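Local coordinates for ORF 37 (Human herpesvirus 8 type M, PDB 3FHD), which cleaves double- and single-stranded DNA as an endonuclease and exonuclease, processing branched viral DNA intermediates so that unit-length linear genomes can be packaged, at residues I165-H171 with Y397-Q402; C205-K210 with I267-F271; L213-H218 with K263-I267; A427-K433 with E454-I460. All coordinates share one frame; numbering follows the deposited sequence.

Interaction 1: residues I165-H171 with Y397-Q402. With SO4 (sulfate ion), chain B.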
# COMPACT_ATOMS: atom_id res chain seq x y z
N ILE A 165 -6.40 -9.43 -1.16
CA ILE A 165 -5.38 -9.36 -0.12
C ILE A 165 -4.47 -8.17 -0.50
O ILE A 165 -3.70 -8.26 -1.46
CB ILE A 165 -4.57 -10.64 -0.01
CG1 ILE A 165 -5.44 -11.80 0.56
CG2 ILE A 165 -3.35 -10.42 0.96
CD1 ILE A 165 -4.80 -13.20 0.36
N SER A 166 -4.64 -7.06 0.21
CA SER A 166 -3.93 -5.82 -0.06
C SER A 166 -2.67 -5.82 0.79
O SER A 166 -2.53 -6.68 1.66
CB SER A 166 -4.82 -4.63 0.28
OG SER A 166 -5.17 -4.65 1.66
N SER A 167 -1.75 -4.88 0.56
CA SER A 167 -0.51 -4.88 1.32
C SER A 167 -0.62 -4.66 2.83
O SER A 167 0.18 -5.19 3.57
CB SER A 167 0.54 -3.96 0.67
OG SER A 167 0.27 -2.59 0.98
N SER A 168 -1.63 -3.92 3.27
CA SER A 168 -1.93 -3.75 4.70
C SER A 168 -2.48 -5.03 5.37
O SER A 168 -2.51 -5.11 6.59
CB SER A 168 -2.99 -2.62 4.86
OG SER A 168 -4.19 -3.01 4.23
N LYS A 169 -2.93 -6.00 4.57
CA LYS A 169 -3.45 -7.30 5.06
C LYS A 169 -2.49 -8.45 4.75
O LYS A 169 -2.75 -9.59 5.12
CB LYS A 169 -4.78 -7.63 4.39
CG LYS A 169 -5.95 -6.73 4.87
CD LYS A 169 -7.21 -7.14 4.17
CE LYS A 169 -8.20 -6.02 4.19
NZ LYS A 169 -9.57 -6.58 4.05
N PHE A 170 -1.38 -8.18 4.09
CA PHE A 170 -0.52 -9.31 3.64
C PHE A 170 0.11 -10.15 4.79
O PHE A 170 0.12 -11.39 4.74
CB PHE A 170 0.51 -8.83 2.60
CG PHE A 170 1.26 -9.98 1.95
CD1 PHE A 170 0.62 -10.83 1.07
CD2 PHE A 170 2.59 -10.21 2.27
CE1 PHE A 170 1.30 -11.92 0.47
CE2 PHE A 170 3.30 -11.30 1.69
CZ PHE A 170 2.66 -12.16 0.79
N HIS A 171 0.65 -9.49 5.81
CA HIS A 171 1.15 -10.20 6.98
C HIS A 171 0.06 -11.09 7.62
O HIS A 171 0.32 -12.27 7.89
CB HIS A 171 1.75 -9.22 8.01
CG HIS A 171 2.25 -9.91 9.25
ND1 HIS A 171 1.56 -9.90 10.44
CD2 HIS A 171 3.37 -10.63 9.47
CE1 HIS A 171 2.23 -10.60 11.34
NE2 HIS A 171 3.33 -11.05 10.78
N TYR A 397 6.30 -7.32 5.42
CA TYR A 397 5.36 -8.04 4.56
C TYR A 397 4.57 -7.06 3.65
O TYR A 397 4.26 -7.39 2.52
CB TYR A 397 4.34 -8.77 5.45
CG TYR A 397 4.90 -10.05 6.00
CD1 TYR A 397 4.53 -11.28 5.45
CD2 TYR A 397 5.84 -10.03 7.04
CE1 TYR A 397 5.06 -12.49 5.95
CE2 TYR A 397 6.41 -11.23 7.52
CZ TYR A 397 6.00 -12.46 6.97
OH TYR A 397 6.53 -13.66 7.43
N GLN A 398 4.18 -5.92 4.19
CA GLN A 398 3.51 -4.88 3.38
C GLN A 398 4.34 -4.41 2.18
O GLN A 398 3.83 -4.37 1.06
CB GLN A 398 3.12 -3.67 4.27
CG GLN A 398 2.53 -2.51 3.48
CD GLN A 398 1.79 -1.52 4.36
OE1 GLN A 398 2.20 -1.26 5.50
NE2 GLN A 398 0.68 -0.98 3.84
N VAL A 399 5.62 -4.08 2.40
CA VAL A 399 6.48 -3.61 1.32
C VAL A 399 6.81 -4.78 0.38
O VAL A 399 7.01 -4.58 -0.82
CB VAL A 399 7.76 -2.91 1.87
CG1 VAL A 399 8.61 -2.36 0.72
CG2 VAL A 399 7.39 -1.77 2.83
N LEU A 400 6.89 -5.99 0.95
CA LEU A 400 7.14 -7.21 0.16
C LEU A 400 6.05 -7.32 -0.90
O LEU A 400 6.37 -7.52 -2.09
CB LEU A 400 7.14 -8.46 1.07
CG LEU A 400 7.65 -9.75 0.39
CD1 LEU A 400 8.30 -10.71 1.40
CD2 LEU A 400 6.59 -10.43 -0.43
N LEU A 401 4.78 -7.24 -0.50
CA LEU A 401 3.71 -7.28 -1.52
C LEU A 401 3.73 -6.11 -2.52
O LEU A 401 3.46 -6.32 -3.71
CB LEU A 401 2.31 -7.43 -0.90
CG LEU A 401 1.17 -7.71 -1.90
CD1 LEU A 401 1.37 -9.10 -2.63
CD2 LEU A 401 -0.23 -7.67 -1.20
N GLN A 402 4.01 -4.89 -2.06
CA GLN A 402 4.14 -3.76 -2.96
C GLN A 402 5.27 -4.01 -3.96
O GLN A 402 5.11 -3.68 -5.14
CB GLN A 402 4.39 -2.43 -2.22
CG GLN A 402 3.33 -2.06 -1.23
CD GLN A 402 3.65 -0.81 -0.43
OE1 GLN A 402 4.63 -0.12 -0.67
NE2 GLN A 402 2.80 -0.52 0.53
S SO4 B . -2.70 -1.04 0.80
O1 SO4 B . -3.46 -2.01 1.56
O2 SO4 B . -1.81 -0.31 1.71
O3 SO4 B . -1.93 -1.80 -0.17
O4 SO4 B . -3.60 -0.19 0.05
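S167 and Q398 meet beside a bound sulfate, and F170 packs against Y397 and L401. The S167 side chain shows how a short residue can serve three partners. Its CB rests 3.3 Å from Q398 O, and OG, turned between the backbone N and the carbonyl carbon (chi1 78°), reaches sulfate O3 at 2.6 Å as donor. The same OG accepts two weak bonds from helix 397-402, one from Q398 NE2 and a straighter one from Q402 NE2, each 3.3 Å long. The sulfate is gripped further by S168, whose backbone N and OG both donate to O1, and by R161 and S241; it probably comes from the crystallisation liquor, yet its N-H and hydroxyl donors are consistent with an anion-binding pocket near the metal. Deeper in, L401 CB sits over one face of the F170 ring, 4.3 Å from its centroid, while F170 CD2 approaches Y397 CD1 at the edge of the tyrosine ring. H171 closes the row with a T-shaped stack: its CD2 edge points at the face of Y397, planes at 77°. The stronger partners of the two glutamines lie beyond the contact, Q398 OE1 taking a bond from K268 and Q402 NE2 giving one to the magnesium ligand E266. Helix 394-412 is thus wedged between the turn leading into helix 170-175, strand 238-240, whose F238 and V240 touch F170 and L401, and helix 468-489.

Interaction 2: residues C205-K210 with I267-F271. With MG (magnesium ion), chain E; SO4 (sulfate ion), chain C.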
# COMPACT_ATOMS: atom_id res chain seq x y z
N CYS A 205 -0.52 13.79 8.56
CA CYS A 205 0.90 13.58 8.76
C CYS A 205 1.58 12.81 7.62
O CYS A 205 2.69 13.17 7.21
CB CYS A 205 1.16 12.93 10.11
SG CYS A 205 0.88 14.15 11.46
N GLU A 206 0.92 11.77 7.09
CA GLU A 206 1.46 11.08 5.92
C GLU A 206 1.71 12.01 4.75
O GLU A 206 2.74 11.89 4.09
CB GLU A 206 0.62 9.86 5.51
CG GLU A 206 0.83 8.75 6.52
CD GLU A 206 0.43 7.37 6.00
OE1 GLU A 206 0.21 7.23 4.77
OE2 GLU A 206 0.35 6.44 6.85
N GLU A 207 0.80 12.96 4.52
CA GLU A 207 0.97 13.93 3.44
C GLU A 207 2.18 14.82 3.67
O GLU A 207 2.85 15.23 2.70
CB GLU A 207 -0.27 14.83 3.27
CG GLU A 207 -1.46 14.17 2.57
CD GLU A 207 -1.10 13.60 1.21
OE1 GLU A 207 -0.59 14.36 0.34
OE2 GLU A 207 -1.35 12.39 1.01
N VAL A 208 2.46 15.14 4.94
CA VAL A 208 3.64 15.94 5.25
C VAL A 208 4.90 15.18 4.89
O VAL A 208 5.83 15.76 4.27
CB VAL A 208 3.67 16.41 6.73
CG1 VAL A 208 5.06 16.93 7.09
CG2 VAL A 208 2.64 17.51 6.94
N VAL A 209 4.97 13.90 5.26
CA VAL A 209 6.13 13.11 4.89
C VAL A 209 6.31 13.02 3.36
O VAL A 209 7.44 13.10 2.87
CB VAL A 209 6.14 11.70 5.52
CG1 VAL A 209 7.39 10.89 5.06
CG2 VAL A 209 6.09 11.81 7.06
N LYS A 210 5.22 12.84 2.60
CA LYS A 210 5.31 12.85 1.12
C LYS A 210 5.97 14.12 0.63
O LYS A 210 6.86 14.06 -0.23
CB LYS A 210 3.94 12.77 0.44
CG LYS A 210 3.25 11.47 0.59
CD LYS A 210 2.07 11.30 -0.36
CE LYS A 210 1.15 10.24 0.25
NZ LYS A 210 0.17 9.61 -0.67
N ILE A 267 5.19 5.03 3.73
CA ILE A 267 5.32 6.09 4.74
C ILE A 267 4.61 5.68 6.04
O ILE A 267 3.50 5.19 5.98
CB ILE A 267 4.77 7.44 4.19
CG1 ILE A 267 5.70 7.99 3.12
CG2 ILE A 267 4.52 8.49 5.33
CD1 ILE A 267 5.06 8.96 2.18
N LYS A 268 5.28 5.82 7.20
CA LYS A 268 4.65 5.56 8.52
C LYS A 268 4.91 6.78 9.43
O LYS A 268 5.93 7.43 9.27
CB LYS A 268 5.27 4.32 9.21
CG LYS A 268 5.17 3.03 8.40
CD LYS A 268 3.69 2.66 8.22
CE LYS A 268 3.55 1.44 7.32
NZ LYS A 268 2.14 1.21 6.94
N CYS A 269 4.00 7.09 10.33
CA CYS A 269 4.26 8.16 11.30
C CYS A 269 4.26 7.58 12.69
O CYS A 269 3.48 6.65 12.98
CB CYS A 269 3.23 9.28 11.16
SG CYS A 269 3.13 9.95 9.51
N ARG A 270 5.16 8.06 13.56
CA ARG A 270 5.30 7.51 14.91
C ARG A 270 4.66 8.40 15.96
O ARG A 270 5.34 9.21 16.57
CB ARG A 270 6.78 7.39 15.26
CG ARG A 270 7.57 6.62 14.26
CD ARG A 270 7.60 5.21 14.68
NE ARG A 270 6.31 4.62 14.45
CZ ARG A 270 5.92 3.44 14.92
NH1 ARG A 270 6.75 2.73 15.66
NH2 ARG A 270 4.71 2.99 14.62
N PHE A 271 3.36 8.25 16.19
CA PHE A 271 2.67 9.18 17.07
C PHE A 271 3.05 9.04 18.55
O PHE A 271 2.88 10.00 19.31
CB PHE A 271 1.18 9.13 16.84
CG PHE A 271 0.79 9.61 15.47
CD1 PHE A 271 1.33 10.81 14.94
CD2 PHE A 271 -0.11 8.88 14.69
CE1 PHE A 271 0.98 11.25 13.68
CE2 PHE A 271 -0.47 9.32 13.42
CZ PHE A 271 0.08 10.51 12.92
MG MG E . 1.60 4.45 4.76
S SO4 C . 2.69 4.98 16.95
O1 SO4 C . 1.73 5.38 17.99
O2 SO4 C . 4.06 5.35 17.34
O3 SO4 C . 2.62 3.53 16.82
O4 SO4 C . 2.29 5.61 15.70
O HOH W 1 1.13 5.97 9.82
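I267 O binds the magnesium ion at 2.4 Å, sharing it with side-chain oxygens of D243 and E266, while E206 faces the same ion from helix 205-210. Both carboxylate oxygens of E206 stop 3.1 Å from the metal, too far for a bond in this model, although E206 is a magnesium ligand in another structure of the protein. A water spans the gap to the strand, donating to E206 OE2 and accepting from C269 N, each at 3.1 Å. Beneath this polar rim the packing is apolar. I267 and V209 lie alongside, running in opposite senses, CG2 of the isoleucine 3.6 Å from CB of the valine, and the far tip of I267, CD1, presses on K210 CG. K210 NZ itself turns to the backbone O of D243. C269 SG lies against C205 CB, and C205 SG meets the F271 ring at its edge, 3.7 Å from CE1. The two cysteines, disulfide-bonded in another structure, are not bonded to each other here. In this PD-(D/E)XK nuclease the strand thus supplies a ligand, I267 O, while the helix holds E206 across an apolar seam; its unbound state suggests that coordination by E206 may vary.

Interaction 3: residues L213-H218 with K263-I267. With MG (magnesium ion), chain E.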
# COMPACT_ATOMS: atom_id res chain seq x y z
N LEU A 213 9.77 13.99 1.22
CA LEU A 213 10.42 13.11 0.24
C LEU A 213 10.54 13.80 -1.11
O LEU A 213 11.62 13.87 -1.71
CB LEU A 213 9.63 11.77 0.12
CG LEU A 213 9.57 10.90 1.39
CD1 LEU A 213 8.68 9.63 1.28
CD2 LEU A 213 10.99 10.54 1.84
N ALA A 214 9.42 14.36 -1.58
CA ALA A 214 9.34 15.01 -2.89
C ALA A 214 10.25 16.26 -3.00
O ALA A 214 11.04 16.41 -3.95
CB ALA A 214 7.89 15.37 -3.18
N THR A 215 10.16 17.13 -1.99
CA THR A 215 10.85 18.41 -1.97
C THR A 215 12.32 18.35 -1.51
O THR A 215 13.19 19.09 -2.02
CB THR A 215 10.08 19.39 -1.07
OG1 THR A 215 8.75 19.52 -1.57
CG2 THR A 215 10.75 20.76 -1.05
N LEU A 216 12.61 17.50 -0.53
CA LEU A 216 13.94 17.52 0.08
C LEU A 216 14.85 16.39 -0.34
O LEU A 216 16.07 16.56 -0.38
CB LEU A 216 13.88 17.63 1.61
CG LEU A 216 13.01 18.75 2.21
CD1 LEU A 216 13.03 18.67 3.73
CD2 LEU A 216 13.42 20.16 1.75
N LEU A 217 14.28 15.23 -0.67
CA LEU A 217 15.08 14.07 -1.10
C LEU A 217 15.11 13.91 -2.61
O LEU A 217 16.08 13.41 -3.15
CB LEU A 217 14.56 12.76 -0.47
CG LEU A 217 15.19 12.30 0.86
CD1 LEU A 217 15.06 13.37 1.94
CD2 LEU A 217 14.53 10.98 1.34
N HIS A 218 14.04 14.29 -3.29
CA HIS A 218 13.97 14.08 -4.73
C HIS A 218 13.56 15.35 -5.49
O HIS A 218 12.64 15.33 -6.30
CB HIS A 218 13.04 12.89 -5.04
CG HIS A 218 13.50 11.60 -4.44
ND1 HIS A 218 14.53 10.85 -4.97
CD2 HIS A 218 13.04 10.90 -3.37
CE1 HIS A 218 14.69 9.76 -4.25
NE2 HIS A 218 13.80 9.76 -3.28
N LYS A 263 12.30 4.42 -7.11
CA LYS A 263 12.48 4.22 -5.67
C LYS A 263 11.10 4.28 -5.04
O LYS A 263 10.38 5.24 -5.21
CB LYS A 263 13.38 5.29 -5.07
CG LYS A 263 14.87 5.21 -5.50
CD LYS A 263 15.71 6.27 -4.79
CE LYS A 263 17.21 6.13 -5.06
NZ LYS A 263 17.71 4.77 -4.65
N VAL A 264 10.72 3.22 -4.35
CA VAL A 264 9.35 3.15 -3.81
C VAL A 264 9.37 3.31 -2.28
O VAL A 264 10.11 2.59 -1.59
CB VAL A 264 8.61 1.84 -4.28
CG1 VAL A 264 7.21 1.74 -3.65
CG2 VAL A 264 8.55 1.79 -5.84
N TYR A 265 8.54 4.21 -1.73
CA TYR A 265 8.50 4.44 -0.27
C TYR A 265 7.12 4.17 0.38
O TYR A 265 6.09 4.66 -0.11
CB TYR A 265 8.91 5.89 0.10
CG TYR A 265 10.28 6.36 -0.35
CD1 TYR A 265 11.28 6.63 0.58
CD2 TYR A 265 10.56 6.60 -1.71
CE1 TYR A 265 12.55 7.10 0.16
CE2 TYR A 265 11.79 7.08 -2.13
CZ TYR A 265 12.78 7.32 -1.20
OH TYR A 265 14.01 7.77 -1.62
N GLU A 266 7.12 3.35 1.43
CA GLU A 266 5.97 3.18 2.30
C GLU A 266 6.15 4.15 3.50
O GLU A 266 7.14 4.07 4.20
CB GLU A 266 5.88 1.73 2.75
CG GLU A 266 4.81 1.44 3.81
CD GLU A 266 3.39 1.90 3.43
OE1 GLU A 266 2.92 1.75 2.26
OE2 GLU A 266 2.72 2.39 4.35
N ILE A 267 5.19 5.03 3.73
CA ILE A 267 5.32 6.09 4.74
C ILE A 267 4.61 5.68 6.04
O ILE A 267 3.50 5.19 5.98
CB ILE A 267 4.77 7.44 4.19
CG1 ILE A 267 5.70 7.99 3.12
CG2 ILE A 267 4.52 8.49 5.33
CD1 ILE A 267 5.06 8.96 2.18
MG MG E . 1.60 4.45 4.76
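L213, on helix 213-217, and H218, just after it, reach toward strand 263-267, the helix axis passing 12.5 Å from that of the strand at 121° between their directions and ending in a wider pi-type turn where L213 O accepts from both L217 N and H218 N. This is the helix-on-sheet layer of the PD-(D/E)XK nuclease fold, with the strand carrying E266 of the motif. So wide a separation is bridged by long side chains. L213 CD1 lies 3.9 Å from Y265 CB and meets I267 CD1 tip to tip, while L213 CD2 comes 4.1 Å from Y265 CD1 and CE1. Y265 and I267 face the helix, whereas E266 between them points away from it, to the metal. With CG anti to the backbone N (chi1 173°) and a bend at chi2, E266 brings OE2 within 2.4 Å of the magnesium ion, which D243 also binds. Y265 stacks on Y425 of the neighbouring strand, and F244 packs against L213, H218 and I267, so the apolar layer backs directly onto the metal ligands. K263 adds its CD at the edge of H218, while its NZ bonds to Y425 OH. E221 bonds one imidazole nitrogen of H218, ND1. The other, H218 NE2, shares a 2.6 Å hydrogen bond with Y265 OH, the rings rim to rim with planes at 73°.

Interaction 4: residues A427-K433 with E454-I460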
# COMPACT_ATOMS: atom_id res chain seq x y z
N ALA A 427 9.73 5.01 5.02
CA ALA A 427 10.00 6.39 5.42
C ALA A 427 9.18 6.71 6.69
O ALA A 427 7.97 6.81 6.62
CB ALA A 427 9.62 7.34 4.33
N THR A 428 9.88 6.92 7.80
CA THR A 428 9.25 7.10 9.10
C THR A 428 9.38 8.56 9.49
O THR A 428 10.50 9.06 9.59
CB THR A 428 9.96 6.24 10.17
OG1 THR A 428 9.77 4.85 9.89
CG2 THR A 428 9.38 6.52 11.54
N GLY A 429 8.23 9.22 9.72
CA GLY A 429 8.19 10.60 10.17
C GLY A 429 7.89 10.75 11.66
O GLY A 429 7.12 9.99 12.21
N PHE A 430 8.52 11.74 12.28
CA PHE A 430 8.38 12.04 13.71
C PHE A 430 7.97 13.49 13.78
O PHE A 430 8.36 14.30 12.90
CB PHE A 430 9.70 11.85 14.46
CG PHE A 430 10.18 10.43 14.51
CD1 PHE A 430 9.93 9.63 15.63
CD2 PHE A 430 10.90 9.88 13.45
CE1 PHE A 430 10.36 8.32 15.69
CE2 PHE A 430 11.35 8.56 13.50
CZ PHE A 430 11.08 7.77 14.62
N PHE A 431 7.17 13.82 14.79
CA PHE A 431 6.47 15.11 14.83
C PHE A 431 6.48 15.74 16.22
O PHE A 431 6.75 15.07 17.22
CB PHE A 431 5.01 14.97 14.33
CG PHE A 431 4.88 14.59 12.88
CD1 PHE A 431 4.76 15.57 11.89
CD2 PHE A 431 4.88 13.26 12.50
CE1 PHE A 431 4.63 15.22 10.54
CE2 PHE A 431 4.76 12.91 11.14
CZ PHE A 431 4.65 13.91 10.16
N ARG A 432 6.18 17.04 16.24
CA ARG A 432 5.94 17.78 17.47
C ARG A 432 4.68 18.67 17.40
O ARG A 432 4.26 19.11 16.31
CB ARG A 432 7.18 18.59 17.91
CG ARG A 432 7.46 19.86 17.09
CD ARG A 432 8.58 20.67 17.75
NE ARG A 432 8.93 21.89 16.99
CZ ARG A 432 8.21 23.02 16.99
NH1 ARG A 432 7.07 23.11 17.68
NH2 ARG A 432 8.63 24.08 16.30
N LYS A 433 4.08 18.91 18.56
CA LYS A 433 2.98 19.86 18.67
C LYS A 433 3.45 21.28 18.33
O LYS A 433 4.60 21.67 18.61
CB LYS A 433 2.37 19.83 20.07
CG LYS A 433 1.65 18.51 20.47
CD LYS A 433 0.54 18.13 19.45
CE LYS A 433 -0.37 17.01 20.00
NZ LYS A 433 -1.40 16.57 18.98
N GLU A 454 0.59 18.77 12.81
CA GLU A 454 1.83 18.81 13.59
C GLU A 454 3.08 19.12 12.74
O GLU A 454 3.10 18.90 11.53
CB GLU A 454 2.03 17.51 14.34
CG GLU A 454 0.99 17.25 15.41
CD GLU A 454 -0.31 16.60 14.88
OE1 GLU A 454 -0.52 16.43 13.63
OE2 GLU A 454 -1.14 16.26 15.75
N ILE A 455 4.11 19.61 13.40
CA ILE A 455 5.38 19.95 12.75
C ILE A 455 6.33 18.75 12.66
O ILE A 455 6.65 18.15 13.69
CB ILE A 455 6.05 21.12 13.53
CG1 ILE A 455 5.24 22.42 13.34
CG2 ILE A 455 7.53 21.30 13.15
CD1 ILE A 455 5.63 23.53 14.36
N PRO A 456 6.82 18.41 11.44
CA PRO A 456 7.82 17.34 11.31
C PRO A 456 9.19 17.74 11.88
O PRO A 456 9.67 18.87 11.65
CB PRO A 456 7.90 17.08 9.81
CG PRO A 456 7.43 18.35 9.17
CD PRO A 456 6.47 19.01 10.14
N THR A 457 9.79 16.81 12.61
CA THR A 457 11.06 17.04 13.27
C THR A 457 12.18 16.13 12.76
O THR A 457 13.34 16.53 12.73
CB THR A 457 10.95 16.81 14.81
OG1 THR A 457 10.52 15.46 15.03
CG2 THR A 457 9.96 17.78 15.46
N LEU A 458 11.81 14.92 12.35
CA LEU A 458 12.79 13.88 12.06
C LEU A 458 12.23 12.94 11.01
O LEU A 458 11.04 12.59 11.05
CB LEU A 458 13.08 13.11 13.33
CG LEU A 458 14.20 12.06 13.43
CD1 LEU A 458 15.57 12.74 13.46
CD2 LEU A 458 13.97 11.25 14.74
N LEU A 459 13.09 12.54 10.08
CA LEU A 459 12.76 11.58 9.03
C LEU A 459 13.81 10.47 9.01
O LEU A 459 15.02 10.73 8.98
CB LEU A 459 12.67 12.28 7.66
CG LEU A 459 12.27 11.42 6.43
CD1 LEU A 459 10.84 10.96 6.51
CD2 LEU A 459 12.52 12.17 5.12
N ILE A 460 13.36 9.22 9.08
CA ILE A 460 14.27 8.09 8.93
C ILE A 460 13.87 7.30 7.67
O ILE A 460 12.70 6.99 7.50
CB ILE A 460 14.21 7.19 10.17
CG1 ILE A 460 14.58 8.03 11.43
CG2 ILE A 460 15.13 5.98 9.99
CD1 ILE A 460 14.79 7.20 12.68
O HOH W 2 12.28 4.11 8.62
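T428 and I460 open an antiparallel ladder of backbone bonds that runs to the R432-I455 pair. T428 N and I460 O form a nearly straight bond of 2.8 Å, returned by I460 N to T428 O, and the R432 and I455 pair is likewise bonded in both directions. Between them lies a classic beta bulge: T457 and L458 both face F430, whose N donates to L458 O while its O accepts from T457 N at 2.9 Å, the donor tilted 31° out of the carbonyl plane. The bulge moves the register by one residue, so that F431 pairs with P456.

Apolar contacts occupy both faces of the sheet. On one, L458 CD2 sits over the F430 ring, 4.0 Å from its centroid, and I460 CD1 approaches CE2 of the same ring. On the other, F431 CE1 touches P456 CB, beneath helix 203-217, which supplies C205, V208 and V209. F431 CD1 also covers E454 O, a buried oxygen with no partner in the model. G429 passes beside the F431 ring.

Charged groups gather at the end of the pair. R432, its CG lodged between backbone N and carbonyl carbon (chi1 75°), extends alongside I455, whose CD1 lies over one guanidinium face, 3.6 Å from both NH1 and NH2; D438 and D369 take the guanidinium in salt bridges. K433 NZ makes a weak salt bridge to E454 OE2 at 3.3 Å. The backbone ladder thus fixes the pairing, whereas the ionic contacts, mostly with partners beyond the two strands, tie its end to adjoining loops.

Interactions 2 and 3 hold the same two elements, helix 203-217 and strand 262-269, and share I267; interaction 3 is the more buried, interaction 2 partly open at F271. Interaction 4 continues the same sheet, its strand 423-432 hydrogen-bonded to 262-269 through K268 with A427 and G429, and relies on backbone bonds where the helix-strand contacts rely on side chains. Interaction 1, also buried, lies about 18 Å from interaction 2 between centres, yet its two glutamines reach the strand of interactions 2 and 3. Interactions 1 to 3 place polar groups near the magnesium ion or a sulfate; interaction 4 is held by its ladder, with salt bridges at one end.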